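PDB 5KAU: SA2223 protein from Staphylococcus aureus, which probably binds drug-like aromatic cations as an effector-binding protein of the integron-associated family, and is seen here holding rhodamine 6G. Local coordinates for residues A[11-16]-A[87-92]; A[97-102]-A[117-122]; A[136-141]-A[148-153]. All coordinates share one frame; numbering follows the deposited sequence.

Contact 1: residues A[11-16]-A[87-92]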
loop_
_atom_site.group_PDB
_atom_site.type_symbol
_atom_site.label_atom_id
_atom_site.label_comp_id
_atom_site.label_asym_id
_atom_site.label_seq_id
_atom_site.Cartn_x
_atom_site.Cartn_y
_atom_site.Cartn_z
ATOM N N LEU A 11 -5.165 -12.042 -3.570
ATOM C CA LEU A 11 -4.631 -11.543 -4.820
ATOM C C LEU A 11 -3.210 -11.997 -4.874
ATOM O O LEU A 11 -2.578 -12.179 -3.818
ATOM C CB LEU A 11 -4.706 -10.008 -4.858
ATOM C CG LEU A 11 -6.125 -9.462 -5.079
ATOM C CD1 LEU A 11 -6.155 -7.962 -5.089
ATOM C CD2 LEU A 11 -6.596 -9.963 -6.378
ATOM N N THR A 12 -2.674 -12.076 -6.080
ATOM C CA THR A 12 -1.248 -12.290 -6.280
ATOM C C THR A 12 -0.642 -10.969 -6.656
ATOM O O THR A 12 -1.152 -10.305 -7.592
ATOM C CB THR A 12 -1.003 -13.333 -7.406
ATOM O OG1 THR A 12 -1.445 -14.608 -6.979
ATOM C CG2 THR A 12 0.411 -13.494 -7.664
ATOM N N LEU A 13 0.433 -10.602 -5.955
ATOM C CA LEU A 13 1.173 -9.376 -6.205
ATOM C C LEU A 13 2.600 -9.707 -6.629
ATOM O O LEU A 13 3.286 -10.569 -6.017
ATOM C CB LEU A 13 1.264 -8.500 -4.967
ATOM C CG LEU A 13 -0.040 -8.162 -4.251
ATOM C CD1 LEU A 13 0.255 -7.249 -3.125
ATOM C CD2 LEU A 13 -1.095 -7.600 -5.134
ATOM N N VAL A 14 3.039 -9.000 -7.653
ATOM C CA VAL A 14 4.336 -9.202 -8.238
ATOM C C VAL A 14 5.070 -7.895 -8.141
ATOM O O VAL A 14 4.523 -6.858 -8.524
ATOM C CB VAL A 14 4.233 -9.622 -9.716
ATOM C CG1 VAL A 14 5.589 -9.903 -10.224
ATOM C CG2 VAL A 14 3.393 -10.849 -9.825
ATOM N N GLY A 15 6.296 -7.945 -7.664
ATOM C CA GLY A 15 7.101 -6.738 -7.545
ATOM C C GLY A 15 8.403 -7.000 -6.824
ATOM O O GLY A 15 8.993 -8.113 -6.954
ATOM N N ILE A 16 8.827 -5.997 -6.047
ATOM C CA ILE A 16 10.096 -6.061 -5.338
ATOM C C ILE A 16 9.896 -5.535 -3.944
ATOM O O ILE A 16 9.403 -4.459 -3.759
ATOM C CB ILE A 16 11.189 -5.231 -6.016
ATOM C CG1 ILE A 16 11.422 -5.734 -7.435
ATOM C CG2 ILE A 16 12.449 -5.240 -5.120
ATOM C CD1 ILE A 16 12.448 -5.101 -8.064
ATOM N N ASP A 87 9.832 -10.774 -6.591
ATOM C CA ASP A 87 9.081 -11.261 -5.412
ATOM C C ASP A 87 7.603 -11.418 -5.772
ATOM O O ASP A 87 7.000 -10.537 -6.378
ATOM C CB ASP A 87 9.217 -10.281 -4.249
ATOM C CG ASP A 87 10.690 -10.007 -3.872
ATOM O OD1 ASP A 87 11.431 -11.023 -3.868
ATOM O OD2 ASP A 87 11.117 -8.829 -3.630
ATOM N N VAL A 88 7.001 -12.483 -5.318
ATOM C CA VAL A 88 5.614 -12.708 -5.579
ATOM C C VAL A 88 4.989 -13.068 -4.235
ATOM O O VAL A 88 5.444 -14.010 -3.591
ATOM C CB VAL A 88 5.402 -13.824 -6.538
ATOM C CG1 VAL A 88 3.928 -14.114 -6.671
ATOM C CG2 VAL A 88 6.051 -13.537 -7.962
ATOM N N ILE A 89 3.962 -12.334 -3.805
ATOM C CA ILE A 89 3.270 -12.688 -2.603
ATOM C C ILE A 89 1.776 -12.847 -2.858
ATOM O O ILE A 89 1.234 -12.400 -3.871
ATOM C CB ILE A 89 3.482 -11.642 -1.531
ATOM C CG1 ILE A 89 2.846 -10.330 -1.993
ATOM C CG2 ILE A 89 4.998 -11.520 -1.289
ATOM C CD1 ILE A 89 2.937 -9.256 -0.957
ATOM N N THR A 90 1.126 -13.473 -1.881
ATOM C CA THR A 90 -0.297 -13.545 -1.862
ATOM C C THR A 90 -0.721 -12.481 -0.849
ATOM O O THR A 90 -0.133 -12.426 0.261
ATOM C CB THR A 90 -0.780 -14.901 -1.455
ATOM O OG1 THR A 90 -0.351 -15.868 -2.430
ATOM C CG2 THR A 90 -2.336 -14.891 -1.323
ATOM N N LEU A 91 -1.648 -11.605 -1.246
ATOM C CA LEU A 91 -2.234 -10.580 -0.349
ATOM C C LEU A 91 -3.557 -11.175 0.109
ATOM O O LEU A 91 -4.474 -11.349 -0.717
ATOM C CB LEU A 91 -2.462 -9.242 -1.046
ATOM C CG LEU A 91 -3.172 -8.253 -0.173
ATOM C CD1 LEU A 91 -2.254 -7.840 1.072
ATOM C CD2 LEU A 91 -3.468 -7.059 -1.020
ATOM N N ALA A 92 -3.601 -11.557 1.389
ATOM C CA ALA A 92 -4.717 -12.316 1.879
ATOM C C ALA A 92 -5.927 -11.425 1.961
ATOM O O ALA A 92 -5.832 -10.193 2.217
ATOM C CB ALA A 92 -4.428 -12.951 3.241
#

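Contact 2: residues A[97-102]-A[117-122]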
loop_
_atom_site.group_PDB
_atom_site.type_symbol
_atom_site.label_atom_id
_atom_site.label_comp_id
_atom_site.label_asym_id
_atom_site.label_seq_id
_atom_site.Cartn_x
_atom_site.Cartn_y
_atom_site.Cartn_z
ATOM N N MET A 97 -10.571 -0.005 5.323
ATOM C CA MET A 97 -10.933 1.385 5.287
ATOM C C MET A 97 -10.092 2.002 4.207
ATOM O O MET A 97 -8.821 1.974 4.313
ATOM C CB MET A 97 -10.638 2.086 6.594
ATOM C CG MET A 97 -11.437 1.606 7.797
ATOM S SD MET A 97 -10.909 2.472 9.340
ATOM C CE MET A 97 -12.294 2.097 10.393
ATOM N N VAL A 98 -10.734 2.613 3.203
ATOM C CA VAL A 98 -9.961 3.167 2.091
ATOM C C VAL A 98 -10.117 4.664 2.162
ATOM O O VAL A 98 -11.228 5.187 2.129
ATOM C CB VAL A 98 -10.387 2.620 0.776
ATOM C CG1 VAL A 98 -9.526 3.184 -0.372
ATOM C CG2 VAL A 98 -10.327 1.131 0.814
ATOM N N PHE A 99 -8.965 5.316 2.320
ATOM C CA PHE A 99 -8.871 6.780 2.405
ATOM C C PHE A 99 -8.254 7.419 1.149
ATOM O O PHE A 99 -7.537 6.759 0.429
ATOM C CB PHE A 99 -8.001 7.154 3.605
ATOM C CG PHE A 99 -8.434 6.542 4.910
ATOM C CD1 PHE A 99 -8.002 5.285 5.294
ATOM C CD2 PHE A 99 -9.267 7.251 5.773
ATOM C CE1 PHE A 99 -8.403 4.717 6.523
ATOM C CE2 PHE A 99 -9.666 6.692 6.995
ATOM C CZ PHE A 99 -9.233 5.391 7.354
ATOM N N GLU A 100 -8.521 8.692 0.903
ATOM C CA GLU A 100 -7.952 9.411 -0.227
ATOM C C GLU A 100 -7.035 10.516 0.240
ATOM O O GLU A 100 -7.426 11.338 1.080
ATOM C CB GLU A 100 -9.040 10.019 -1.150
ATOM C CG GLU A 100 -9.881 8.919 -1.829
ATOM C CD GLU A 100 -10.889 9.475 -2.840
ATOM O OE1 GLU A 100 -11.193 10.668 -2.755
ATOM O OE2 GLU A 100 -11.358 8.715 -3.703
ATOM N N ALA A 101 -5.840 10.531 -0.354
ATOM C CA ALA A 101 -4.943 11.664 -0.256
ATOM C C ALA A 101 -4.864 12.361 -1.592
ATOM O O ALA A 101 -4.467 11.768 -2.634
ATOM C CB ALA A 101 -3.545 11.235 0.179
ATOM N N GLN A 102 -5.257 13.615 -1.571
ATOM C CA GLN A 102 -5.277 14.404 -2.777
ATOM C C GLN A 102 -4.204 15.460 -2.663
ATOM O O GLN A 102 -4.133 16.247 -1.701
ATOM C CB GLN A 102 -6.663 15.057 -3.023
ATOM C CG GLN A 102 -6.765 15.743 -4.386
ATOM C CD GLN A 102 -8.188 16.069 -4.771
ATOM O OE1 GLN A 102 -9.004 16.448 -3.936
ATOM N NE2 GLN A 102 -8.492 15.899 -6.049
ATOM N N HIS A 117 -3.349 7.512 10.562
ATOM C CA HIS A 117 -2.875 6.728 11.686
ATOM C C HIS A 117 -3.451 7.281 12.956
ATOM O O HIS A 117 -3.899 6.529 13.846
ATOM C CB HIS A 117 -1.339 6.671 11.728
ATOM C CG HIS A 117 -0.762 5.537 10.910
ATOM N ND1 HIS A 117 -0.275 5.697 9.628
ATOM C CD2 HIS A 117 -0.636 4.214 11.195
ATOM C CE1 HIS A 117 0.158 4.529 9.168
ATOM N NE2 HIS A 117 -0.044 3.618 10.102
ATOM N N HIS A 118 -3.554 8.591 13.033
ATOM C CA HIS A 118 -4.145 9.164 14.193
ATOM C C HIS A 118 -5.632 8.785 14.295
ATOM O O HIS A 118 -6.134 8.538 15.391
ATOM C CB HIS A 118 -3.950 10.677 14.147
ATOM C CG HIS A 118 -4.451 11.384 15.352
ATOM N ND1 HIS A 118 -3.816 11.318 16.573
ATOM C CD2 HIS A 118 -5.536 12.178 15.522
ATOM C CE1 HIS A 118 -4.499 12.036 17.452
ATOM N NE2 HIS A 118 -5.541 12.573 16.839
ATOM N N TYR A 119 -6.346 8.780 13.160
ATOM C CA TYR A 119 -7.767 8.454 13.137
ATOM C C TYR A 119 -7.987 7.020 13.559
ATOM O O TYR A 119 -8.821 6.717 14.411
ATOM C CB TYR A 119 -8.331 8.651 11.735
ATOM C CG TYR A 119 -9.772 8.242 11.580
ATOM C CD1 TYR A 119 -10.130 7.049 10.958
ATOM C CD2 TYR A 119 -10.786 9.066 12.047
ATOM C CE1 TYR A 119 -11.451 6.688 10.801
ATOM C CE2 TYR A 119 -12.120 8.721 11.898
ATOM C CZ TYR A 119 -12.450 7.535 11.273
ATOM O OH TYR A 119 -13.773 7.192 11.155
ATOM N N ILE A 120 -7.220 6.110 12.951
ATOM C CA ILE A 120 -7.476 4.684 13.208
ATOM C C ILE A 120 -7.042 4.215 14.629
ATOM O O ILE A 120 -7.392 3.133 15.051
ATOM C CB ILE A 120 -6.800 3.790 12.149
ATOM C CG1 ILE A 120 -5.290 3.881 12.236
ATOM C CG2 ILE A 120 -7.268 4.170 10.808
ATOM C CD1 ILE A 120 -4.616 3.017 11.201
ATOM N N HIS A 121 -6.367 5.056 15.401
ATOM C CA HIS A 121 -5.967 4.680 16.775
ATOM C C HIS A 121 -7.162 4.453 17.680
ATOM O O HIS A 121 -7.014 3.793 18.727
ATOM C CB HIS A 121 -5.057 5.738 17.448
ATOM C CG HIS A 121 -3.664 5.777 16.890
ATOM N ND1 HIS A 121 -3.187 4.820 16.010
ATOM C CD2 HIS A 121 -2.666 6.685 17.045
ATOM C CE1 HIS A 121 -1.951 5.133 15.655
ATOM N NE2 HIS A 121 -1.612 6.255 16.269
ATOM N N GLN A 122 -8.325 5.001 17.297
ATOM C CA GLN A 122 -9.597 4.780 18.027
ATOM C C GLN A 122 -10.236 3.427 17.720
ATOM O O GLN A 122 -11.263 3.072 18.295
ATOM C CB GLN A 122 -10.629 5.851 17.659
ATOM C CG GLN A 122 -10.132 7.290 17.589
ATOM C CD GLN A 122 -11.158 8.212 16.898
ATOM O OE1 GLN A 122 -12.235 8.488 17.455
ATOM N NE2 GLN A 122 -10.835 8.678 15.681
#

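Contact 3: residues A[136-141]-A[148-153]. With RHQ (rhodamine 6g), chain B.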
loop_
_atom_site.group_PDB
_atom_site.type_symbol
_atom_site.label_atom_id
_atom_site.label_comp_id
_atom_site.label_asym_id
_atom_site.label_seq_id
_atom_site.Cartn_x
_atom_site.Cartn_y
_atom_site.Cartn_z
ATOM N N LEU A 136 -2.087 3.147 -3.027
ATOM C CA LEU A 136 -2.456 2.716 -4.386
ATOM C C LEU A 136 -2.373 3.917 -5.294
ATOM O O LEU A 136 -3.067 4.854 -5.083
ATOM C CB LEU A 136 -3.839 2.061 -4.458
ATOM C CG LEU A 136 -4.289 1.546 -5.830
ATOM C CD1 LEU A 136 -3.458 0.414 -6.287
ATOM C CD2 LEU A 136 -5.665 1.053 -5.733
ATOM N N TYR A 137 -1.523 3.829 -6.310
ATOM C CA TYR A 137 -1.222 4.938 -7.231
ATOM C C TYR A 137 -1.721 4.599 -8.565
ATOM O O TYR A 137 -1.067 3.860 -9.312
ATOM C CB TYR A 137 0.282 5.230 -7.371
ATOM C CG TYR A 137 0.949 5.612 -6.055
ATOM C CD1 TYR A 137 1.058 6.934 -5.650
ATOM C CD2 TYR A 137 1.439 4.621 -5.216
ATOM C CE1 TYR A 137 1.651 7.247 -4.431
ATOM C CE2 TYR A 137 2.003 4.928 -3.991
ATOM C CZ TYR A 137 2.131 6.266 -3.623
ATOM O OH TYR A 137 2.665 6.621 -2.428
ATOM N N GLN A 138 -2.840 5.213 -8.911
ATOM C CA GLN A 138 -3.488 4.983 -10.205
ATOM C C GLN A 138 -2.859 5.889 -11.251
ATOM O O GLN A 138 -2.057 6.737 -10.939
ATOM C CB GLN A 138 -5.029 5.212 -10.066
ATOM C CG GLN A 138 -5.714 3.936 -9.435
ATOM C CD GLN A 138 -6.985 4.125 -8.559
ATOM O OE1 GLN A 138 -7.068 5.015 -7.683
ATOM N NE2 GLN A 138 -7.945 3.224 -8.754
ATOM N N ASP A 139 -3.229 5.708 -12.496
ATOM C CA ASP A 139 -2.715 6.562 -13.573
ATOM C C ASP A 139 -3.060 8.003 -13.342
ATOM O O ASP A 139 -4.175 8.308 -12.901
ATOM C CB ASP A 139 -3.300 6.159 -14.914
ATOM C CG ASP A 139 -2.784 4.837 -15.384
ATOM O OD1 ASP A 139 -1.852 4.282 -14.754
ATOM O OD2 ASP A 139 -3.302 4.364 -16.392
ATOM N N GLY A 140 -2.114 8.874 -13.652
ATOM C CA GLY A 140 -2.344 10.306 -13.573
ATOM C C GLY A 140 -1.010 11.011 -13.371
ATOM O O GLY A 140 0.047 10.382 -13.287
ATOM N N ASP A 141 -1.067 12.325 -13.234
ATOM C CA ASP A 141 0.123 13.135 -12.986
ATOM C C ASP A 141 0.273 13.280 -11.495
ATOM O O ASP A 141 -0.427 14.034 -10.879
ATOM C CB ASP A 141 -0.040 14.506 -13.663
ATOM C CG ASP A 141 1.062 15.478 -13.321
ATOM O OD1 ASP A 141 0.948 16.639 -13.742
ATOM O OD2 ASP A 141 2.048 15.104 -12.661
ATOM N N ILE A 148 -5.030 11.867 -6.868
ATOM C CA ILE A 148 -5.494 11.124 -5.693
ATOM C C ILE A 148 -4.742 9.822 -5.528
ATOM O O ILE A 148 -4.803 8.964 -6.423
ATOM C CB ILE A 148 -6.964 10.811 -5.784
ATOM C CG1 ILE A 148 -7.747 12.135 -5.815
ATOM C CG2 ILE A 148 -7.407 9.942 -4.593
ATOM C CD1 ILE A 148 -9.176 11.972 -6.245
ATOM N N THR A 149 -4.039 9.683 -4.392
ATOM C CA THR A 149 -3.489 8.396 -3.908
ATOM C C THR A 149 -4.495 7.747 -2.925
ATOM O O THR A 149 -5.035 8.463 -2.080
ATOM C CB THR A 149 -2.171 8.629 -3.195
ATOM O OG1 THR A 149 -1.304 9.317 -4.098
ATOM C CG2 THR A 149 -1.514 7.343 -2.734
ATOM N N GLU A 150 -4.805 6.457 -3.071
ATOM C CA GLU A 150 -5.669 5.788 -2.105
ATOM C C GLU A 150 -4.755 5.127 -1.064
ATOM O O GLU A 150 -3.628 4.686 -1.389
ATOM C CB GLU A 150 -6.559 4.764 -2.744
ATOM C CG GLU A 150 -7.490 5.393 -3.770
ATOM C CD GLU A 150 -8.442 4.384 -4.385
ATOM O OE1 GLU A 150 -8.148 3.183 -4.361
ATOM O OE2 GLU A 150 -9.499 4.807 -4.891
ATOM N N ILE A 151 -5.229 5.121 0.184
ATOM C CA ILE A 151 -4.577 4.453 1.293
ATOM C C ILE A 151 -5.561 3.385 1.806
ATOM O O ILE A 151 -6.687 3.707 2.244
ATOM C CB ILE A 151 -4.213 5.443 2.394
ATOM C CG1 ILE A 151 -3.160 6.447 1.893
ATOM C CG2 ILE A 151 -3.691 4.708 3.621
ATOM C CD1 ILE A 151 -2.966 7.591 2.797
ATOM N N TRP A 152 -5.114 2.141 1.768
ATOM C CA TRP A 152 -5.893 0.990 2.137
ATOM C C TRP A 152 -5.377 0.377 3.427
ATOM O O TRP A 152 -4.243 -0.147 3.468
ATOM C CB TRP A 152 -5.842 -0.059 1.040
ATOM C CG TRP A 152 -6.480 0.315 -0.252
ATOM C CD1 TRP A 152 -6.148 1.360 -1.090
ATOM C CD2 TRP A 152 -7.539 -0.389 -0.888
ATOM N NE1 TRP A 152 -6.962 1.352 -2.188
ATOM C CE2 TRP A 152 -7.827 0.285 -2.091
ATOM C CE3 TRP A 152 -8.294 -1.547 -0.561
ATOM C CZ2 TRP A 152 -8.790 -0.148 -2.953
ATOM C CZ3 TRP A 152 -9.256 -1.972 -1.411
ATOM C CH2 TRP A 152 -9.514 -1.263 -2.600
ATOM N N MET A 153 -6.241 0.442 4.468
ATOM C CA MET A 153 -5.969 -0.048 5.809
ATOM C C MET A 153 -6.879 -1.209 6.145
ATOM O O MET A 153 -8.098 -1.026 6.171
ATOM C CB MET A 153 -6.202 1.031 6.888
ATOM C CG MET A 153 -5.378 2.288 6.685
ATOM S SD MET A 153 -3.558 1.949 7.007
ATOM C CE MET A 153 -2.689 3.493 6.763
HETATM C C1 RHQ B . 5.984 7.730 -5.644
HETATM C C2 RHQ B . 7.092 8.517 -5.944
HETATM C C3 RHQ B . 7.299 8.831 -7.318
HETATM C C4 RHQ B . 6.465 8.391 -8.298
HETATM C C5 RHQ B . 5.331 7.585 -7.955
HETATM C C6 RHQ B . 5.116 7.253 -6.611
HETATM O O1 RHQ B . 5.716 7.392 -4.359
HETATM C C7 RHQ B . 6.514 7.823 -3.335
HETATM C C8 RHQ B . 7.646 8.609 -3.591
HETATM C C9 RHQ B . 7.901 8.975 -4.907
HETATM C C10 RHQ B . 6.146 7.431 -2.068
HETATM C C11 RHQ B . 6.936 7.822 -0.981
HETATM C C12 RHQ B . 8.106 8.626 -1.215
HETATM C C13 RHQ B . 8.438 9.003 -2.475
HETATM N N1 RHQ B . 6.627 7.453 0.288
HETATM C C14 RHQ B . 9.103 9.707 -5.187
HETATM C C15 RHQ B . 10.182 8.861 -4.971
HETATM C C16 RHQ B . 11.467 9.278 -5.192
HETATM C C17 RHQ B . 11.634 10.543 -5.675
HETATM C C18 RHQ B . 10.546 11.404 -5.928
HETATM C C19 RHQ B . 9.232 11.011 -5.704
HETATM C C20 RHQ B . 8.954 9.065 -0.079
HETATM C C21 RHQ B . 6.710 8.788 -9.722
HETATM C C22 RHQ B . 5.364 6.819 0.680
HETATM C C23 RHQ B . 4.199 7.797 0.624
HETATM N N2 RHQ B . 4.535 7.135 -8.972
HETATM C C24 RHQ B . 3.276 6.398 -8.803
HETATM C C25 RHQ B . 2.608 6.157 -10.150
HETATM C C26 RHQ B . 8.114 11.718 -6.366
HETATM O O27 RHQ B . 6.907 11.436 -5.855
HETATM O O2 RHQ B . 8.115 12.033 -7.549
HETATM C C28 RHQ B . 7.481 13.271 -7.748
HETATM C C29 RHQ B . 7.954 13.843 -9.069
HETATM O O HOH W 1 -4.591 6.372 -6.840
HETATM O O HOH W 2 -9.503 1.759 -6.484
#

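Contact 1: residues A[11-16]-A[87-92]
The carboxylate of D87, the flat side-chain group of this strand pairing, lies against the backbone of I16, its OD2 3.4 Å from I16 CA; the same oxygen accepts a hydrogen bond from the backbone N of K17. On one face of the sheet lie T12, V14, V88 and T90, valines mixed with threonines; on the other, L11, L13, I89 and L91 make an apolar patch with D87 at its end. Strands 11-14 and 87-91 run antiparallel, with hydrogen-bonded pairs L11-L91, L13-I89 and G15-D87. Centrally, L13 N reaches I89 O at 2.9 Å in an almost straight bond (176° at the hydrogen), whereas the bond from D87 N to G15 O is weak. L13 touches two residues of the neighbouring strand: its direct partner I89 and, diagonally, L91. Its CB rests 3.8 Å from I89 CG1, which a chi1 of 65° wedges between the backbone N and the carbonyl carbon of I89, and its CD1 lies 4.0 Å from L91 CB. On the threonine face T12 CG2 meets V88 CG1, its diagonal neighbour, at 3.7 Å. Beta-branched valine, isoleucine and threonine suit such extended backbone. Glycine suits position 15, where the chain turns a corner with phi near 180°. Pairing strands 4-20 and 87-102 thus closes the antiparallel barrel, and D87 OD2 ties strand 4-20, just past its corner, to the first residue of strand 87-102.

Contact 2: residues A[97-102]-A[117-122]
Strand 97-102 and the C-terminal part of helix 107-120 stand too far apart for their backbones to meet, with M97 CA 9.3 Å from I120 CA, so side chains alone bridge the space. This is helix-on-sheet packing in a fold of the SHS2 class, the helix lying against an antiparallel sheet that closes into a barrel. Because side chains alternate along a strand, M97 and F99 both point toward the helix, which answers with the consecutive residues Y119 and I120. The F99 ring brings CE2 to 4.0 Å from Y119 CD1. Its CZ lies 4.2 Å from I120 CG2. That methyl serves both strand residues, for M97 SD is 4.3 Å from I120 CG2 as well. I120 has chi1 near 66°, which sets CG2 anti to the carbonyl carbon and aims this branch at the strand. The nearly extended chain of M97 brings its sulfur to I120 CG2 and to the edge of the Y119 ring, near the ring plane. Methionine suits the place because an unbranched, flexible chain can span the gap, while phenylalanine fills its share with one rigid plate. Around this apolar patch, V116 touches F99 from the preceding turn of the helix, Y3 touches both M97 and Y119, and the Y123 ring meets that of Y119. A glycerol, probably from the crystallisation liquor, sits beside Y119. In the 3-10 segment 121-122, Q122 NE2 folds back to donate to Y119 O at 3.1 Å, approaching a lone pair in the carbonyl plane.

Contact 3: residues A[136-141]-A[148-153]
With CG anti to the backbone N (chi1 -178°) and chi2 near 66°, L136 turns its CD2 branch to E150 OE1, 3.5 Å away, while E150 continues extended beyond CG. The two chains lie side by side because they are a bridge pair on one face of the sheet. L136 CD2 also meets W152 NE1 at 3.8 Å. The indole donates to E150 OE1 over 3.1 Å, meeting the oxygen on its anti side and out of the carboxylate plane. A water bonds to the same oxygen at 2.9 Å and is held weakly by Q138 NE2, so two donors grip OE1. Glutamate suits this row: its methylenes rise from the sheet beside leucine while its end pairs with the indole. The backbones of L136 and E150 exchange two hydrogen bonds, the shorter from L136 N to E150 O at 2.7 Å. Just beyond, the strands part and a second water enters, accepting from Q138 N and sitting close to L136 O and I148 O. On the other face of the sheet, the Y137 ring is held between protein and ligand. T149 CG2 makes a CH-pi contact 4.0 Å from the ring centroid, and rhodamine 6G presents its C6 over the opposite face. The ligand's ethyl carbon C24 also comes within 3.5 Å of Y137 CB. A tyrosine fits here, offering a flat apolar surface to the dye while its OH bonds E135 OE1. Strands 133-137 and 148-155 form a hairpin within the barrel. Its outer neighbours are strand 57-63 beside Y137 and strand 87-102 beside T149; V109 of helix 107-120 packs on T149, and W34 of helix 26-39 meets the Y137 ring edge-to-face.

All three contacts belong to one antiparallel barrel. Contacts 1 and 2 use different ends of the long strand 87-102; their centres are 24 Å apart, on opposite sides of the chain's centre, and they do not touch. Contacts 2 and 3 do meet: strands 97-102 and 148-153 are neighbours, with probable hydrogen bonds from T149 N to A101 O and from F99 N to I151 O, both 2.8 Å, and V98 CG2 packs 3.6 Å from W152 CD2. Rhodamine 6G is touched directly in contact 3, through Y137. Its distance is about 13 Å to the side chain of F99 and about 14 Å to residue G15, too far for either to touch it.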